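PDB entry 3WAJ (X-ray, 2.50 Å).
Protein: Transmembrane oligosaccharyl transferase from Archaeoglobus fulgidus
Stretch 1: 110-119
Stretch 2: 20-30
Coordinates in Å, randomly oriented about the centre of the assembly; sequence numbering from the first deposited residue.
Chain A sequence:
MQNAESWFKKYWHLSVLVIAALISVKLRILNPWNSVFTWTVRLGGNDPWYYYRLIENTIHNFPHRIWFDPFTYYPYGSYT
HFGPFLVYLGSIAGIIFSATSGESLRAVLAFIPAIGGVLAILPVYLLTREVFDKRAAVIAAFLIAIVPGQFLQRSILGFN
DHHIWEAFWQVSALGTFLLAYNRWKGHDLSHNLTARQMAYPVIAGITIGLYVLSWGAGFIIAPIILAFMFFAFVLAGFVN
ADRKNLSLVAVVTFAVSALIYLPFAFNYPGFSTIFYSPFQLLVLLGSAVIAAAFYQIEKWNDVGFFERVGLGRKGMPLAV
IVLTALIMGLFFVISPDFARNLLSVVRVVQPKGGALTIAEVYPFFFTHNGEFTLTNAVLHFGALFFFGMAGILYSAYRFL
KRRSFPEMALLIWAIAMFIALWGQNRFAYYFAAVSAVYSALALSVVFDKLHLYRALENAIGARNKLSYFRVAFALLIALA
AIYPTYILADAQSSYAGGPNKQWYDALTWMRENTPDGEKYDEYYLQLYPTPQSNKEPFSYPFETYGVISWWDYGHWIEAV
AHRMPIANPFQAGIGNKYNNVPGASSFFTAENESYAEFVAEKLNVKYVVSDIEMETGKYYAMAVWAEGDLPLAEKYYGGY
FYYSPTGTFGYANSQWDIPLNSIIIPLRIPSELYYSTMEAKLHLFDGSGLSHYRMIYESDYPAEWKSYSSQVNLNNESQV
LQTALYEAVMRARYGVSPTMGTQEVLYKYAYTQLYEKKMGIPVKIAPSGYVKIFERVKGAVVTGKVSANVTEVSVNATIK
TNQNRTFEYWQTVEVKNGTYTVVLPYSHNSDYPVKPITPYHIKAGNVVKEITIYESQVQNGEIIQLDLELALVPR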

# COMPACT_ATOMS: atom_id res chain seq x y z
N ALA A 110 2.32 3.33 16.82
CA ALA A 110 1.51 4.43 16.27
C ALA A 110 2.18 5.79 16.38
O ALA A 110 2.04 6.64 15.50
CB ALA A 110 0.13 4.46 16.93
N PHE A 111 2.90 6.01 17.48
CA PHE A 111 3.55 7.30 17.71
C PHE A 111 4.80 7.52 16.89
O PHE A 111 5.19 8.66 16.64
CB PHE A 111 3.87 7.47 19.19
CG PHE A 111 2.68 7.72 20.03
CD1 PHE A 111 2.10 8.98 20.07
CD2 PHE A 111 2.09 6.70 20.76
CE1 PHE A 111 0.97 9.22 20.84
CE2 PHE A 111 0.96 6.92 21.54
CZ PHE A 111 0.40 8.18 21.58
N ILE A 112 5.44 6.43 16.48
CA ILE A 112 6.72 6.51 15.80
C ILE A 112 6.76 7.39 14.53
O ILE A 112 7.69 8.18 14.37
CB ILE A 112 7.29 5.10 15.54
CG1 ILE A 112 7.76 4.51 16.88
CG2 ILE A 112 8.45 5.12 14.51
CD1 ILE A 112 8.18 3.06 16.82
N PRO A 113 5.76 7.27 13.64
CA PRO A 113 5.85 8.14 12.45
C PRO A 113 5.55 9.60 12.79
O PRO A 113 6.10 10.51 12.17
CB PRO A 113 4.77 7.58 11.51
CG PRO A 113 3.81 6.84 12.43
CD PRO A 113 4.68 6.27 13.52
N ALA A 114 4.66 9.81 13.76
CA ALA A 114 4.39 11.18 14.22
C ALA A 114 5.65 11.82 14.78
O ALA A 114 5.98 12.95 14.46
CB ALA A 114 3.28 11.19 15.27
N ILE A 115 6.35 11.09 15.64
CA ILE A 115 7.58 11.61 16.24
C ILE A 115 8.60 11.89 15.13
O ILE A 115 9.25 12.94 15.13
CB ILE A 115 8.17 10.63 17.27
CG1 ILE A 115 7.26 10.53 18.49
CG2 ILE A 115 9.57 11.07 17.68
CD1 ILE A 115 7.55 9.30 19.35
N GLY A 116 8.71 10.96 14.19
CA GLY A 116 9.62 11.12 13.06
C GLY A 116 9.31 12.36 12.25
O GLY A 116 10.21 13.09 11.84
N GLY A 117 8.02 12.61 12.01
CA GLY A 117 7.61 13.80 11.28
C GLY A 117 7.79 15.11 12.03
O GLY A 117 7.99 16.17 11.43
N VAL A 118 7.70 15.05 13.36
CA VAL A 118 7.95 16.24 14.17
C VAL A 118 9.45 16.53 14.19
O VAL A 118 9.87 17.66 13.97
CB VAL A 118 7.39 16.08 15.61
CG1 VAL A 118 8.08 17.05 16.56
CG2 VAL A 118 5.88 16.29 15.62
N LEU A 119 10.24 15.49 14.44
CA LEU A 119 11.69 15.59 14.49
C LEU A 119 12.30 16.05 13.17
O LEU A 119 13.48 16.37 13.12
CB LEU A 119 12.32 14.25 14.90
CG LEU A 119 12.17 13.67 16.32
CD1 LEU A 119 13.01 12.41 16.47
CD2 LEU A 119 12.56 14.68 17.37
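Stretch 2 (20-30) AALISVKLRIL

Where two membrane helices pack through small residues, the fit depends as much on absent side chains as on present ones, and the transmembrane oligosaccharyl transferase of Archaeoglobus fulgidus offers a compact example. Residues 20-30 form a helix that lies nearly antiparallel to the helix of residues 110-118, with 156° between their directions and a closest axial approach of 9.2 Å. The 110-118 helix is kinked at Pro113, whose nitrogen carries no hydrogen to bond the preceding turn; the 20-30 helix widens into a pi-type turn at 26-30, where the nitrogens of both Ile29 and Leu30 reach Val25 O. In register, Ala114 lies level with Arg28 (CA to CA 5.4 Å) and Val118 with Ser24 (CA to CA 5.6 Å).

Gly117 is the clearest case of an absent side chain leaving room. Arg28, with chi1 at -70° (m) and chi2 at 144°, between wells, reaches across to the neighbouring helix, where its NH1 lies 3.2 Å from Gly117 CA. A beta carbon there would come within 2.1 Å of that same NH1, a clash. Gly117 O sits over one face of the guanidinium; although it is 3.5 Å from Arg28 NH1, the angle is poor and no hydrogen bond forms. Indeed, none crosses this interface.

The other contacts are mainly apolar. Ile29 starts sideways, but its end comes nearer: chi1 in the m well places CG1 3.5 Å from Ala114 CB and CG2 3.8 Å from Phe111 CE1, at the edge of the ring, while chi2 (t) sets the direction of CD1. Phe111, an m rotamer, likewise begins sideways and reaches inward. Ala114 points toward the partner, its CB also lying 4.1 Å from Arg28 CB. At the other end, Val118 in the t rotamer sets CG2 3.3 Å from Ser24 OG and 3.9 Å from Val25 CG2.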

# COMPACT_ATOMS: atom_id res chain seq x y z
N ALA A 20 6.38 25.59 15.88
CA ALA A 20 6.10 24.65 14.80
C ALA A 20 6.12 23.21 15.31
O ALA A 20 5.29 22.40 14.90
CB ALA A 20 7.10 24.83 13.67
N ALA A 21 7.04 22.90 16.23
CA ALA A 21 7.09 21.57 16.84
C ALA A 21 5.79 21.22 17.54
O ALA A 21 5.44 20.05 17.67
CB ALA A 21 8.27 21.44 17.80
N LEU A 22 5.07 22.25 18.00
CA LEU A 22 3.78 22.06 18.66
C LEU A 22 2.65 21.97 17.62
O LEU A 22 1.73 21.17 17.77
CB LEU A 22 3.50 23.19 19.65
CG LEU A 22 4.42 23.28 20.87
CD1 LEU A 22 4.14 24.54 21.67
CD2 LEU A 22 4.29 22.05 21.76
N ILE A 23 2.74 22.79 16.58
CA ILE A 23 1.81 22.73 15.46
C ILE A 23 1.91 21.36 14.79
O ILE A 23 0.92 20.83 14.27
CB ILE A 23 2.14 23.85 14.43
CG1 ILE A 23 2.28 25.19 15.16
CG2 ILE A 23 1.09 23.90 13.32
CD1 ILE A 23 2.75 26.33 14.29
N SER A 24 3.11 20.79 14.81
CA SER A 24 3.35 19.50 14.18
C SER A 24 2.77 18.37 15.04
O SER A 24 2.22 17.40 14.52
CB SER A 24 4.85 19.31 13.94
OG SER A 24 5.09 18.25 13.03
N VAL A 25 2.88 18.50 16.36
CA VAL A 25 2.27 17.53 17.26
C VAL A 25 0.76 17.62 17.13
O VAL A 25 0.08 16.59 17.07
CB VAL A 25 2.68 17.74 18.73
CG1 VAL A 25 1.92 16.77 19.64
CG2 VAL A 25 4.17 17.55 18.90
N LYS A 26 0.25 18.84 17.08
CA LYS A 26 -1.18 19.07 16.96
C LYS A 26 -1.70 18.40 15.70
O LYS A 26 -2.70 17.69 15.72
CB LYS A 26 -1.49 20.58 16.93
CG LYS A 26 -2.98 20.95 16.83
CD LYS A 26 -3.40 21.23 15.39
CE LYS A 26 -4.82 21.77 15.29
NZ LYS A 26 -5.86 20.88 15.84
N LEU A 27 -0.97 18.60 14.60
CA LEU A 27 -1.31 18.02 13.31
C LEU A 27 -1.13 16.50 13.27
O LEU A 27 -1.98 15.78 12.74
CB LEU A 27 -0.49 18.69 12.19
CG LEU A 27 -1.23 19.65 11.25
CD1 LEU A 27 -2.31 20.40 11.98
CD2 LEU A 27 -0.26 20.61 10.58
N ARG A 28 -0.05 15.98 13.84
CA ARG A 28 0.24 14.56 13.64
C ARG A 28 -0.20 13.59 14.73
O ARG A 28 -0.44 12.42 14.47
CB ARG A 28 1.72 14.37 13.30
CG ARG A 28 2.06 14.89 11.92
CD ARG A 28 3.43 15.53 11.88
NE ARG A 28 3.56 16.39 10.70
CZ ARG A 28 4.38 16.14 9.70
NH1 ARG A 28 5.16 15.07 9.76
NH2 ARG A 28 4.45 16.94 8.66
N ILE A 29 -0.32 14.09 15.96
CA ILE A 29 -0.71 13.25 17.09
C ILE A 29 -2.14 13.54 17.55
O ILE A 29 -2.90 12.63 17.86
CB ILE A 29 0.28 13.41 18.26
CG1 ILE A 29 1.70 13.05 17.79
CG2 ILE A 29 -0.13 12.59 19.47
CD1 ILE A 29 2.66 12.73 18.90
N LEU A 30 -2.50 14.82 17.57
CA LEU A 30 -3.78 15.27 18.14
C LEU A 30 -4.96 15.21 17.18
O LEU A 30 -6.02 14.68 17.51
CB LEU A 30 -3.65 16.69 18.69
CG LEU A 30 -3.38 16.91 20.18
CD1 LEU A 30 -2.49 15.83 20.78
CD2 LEU A 30 -2.77 18.29 20.38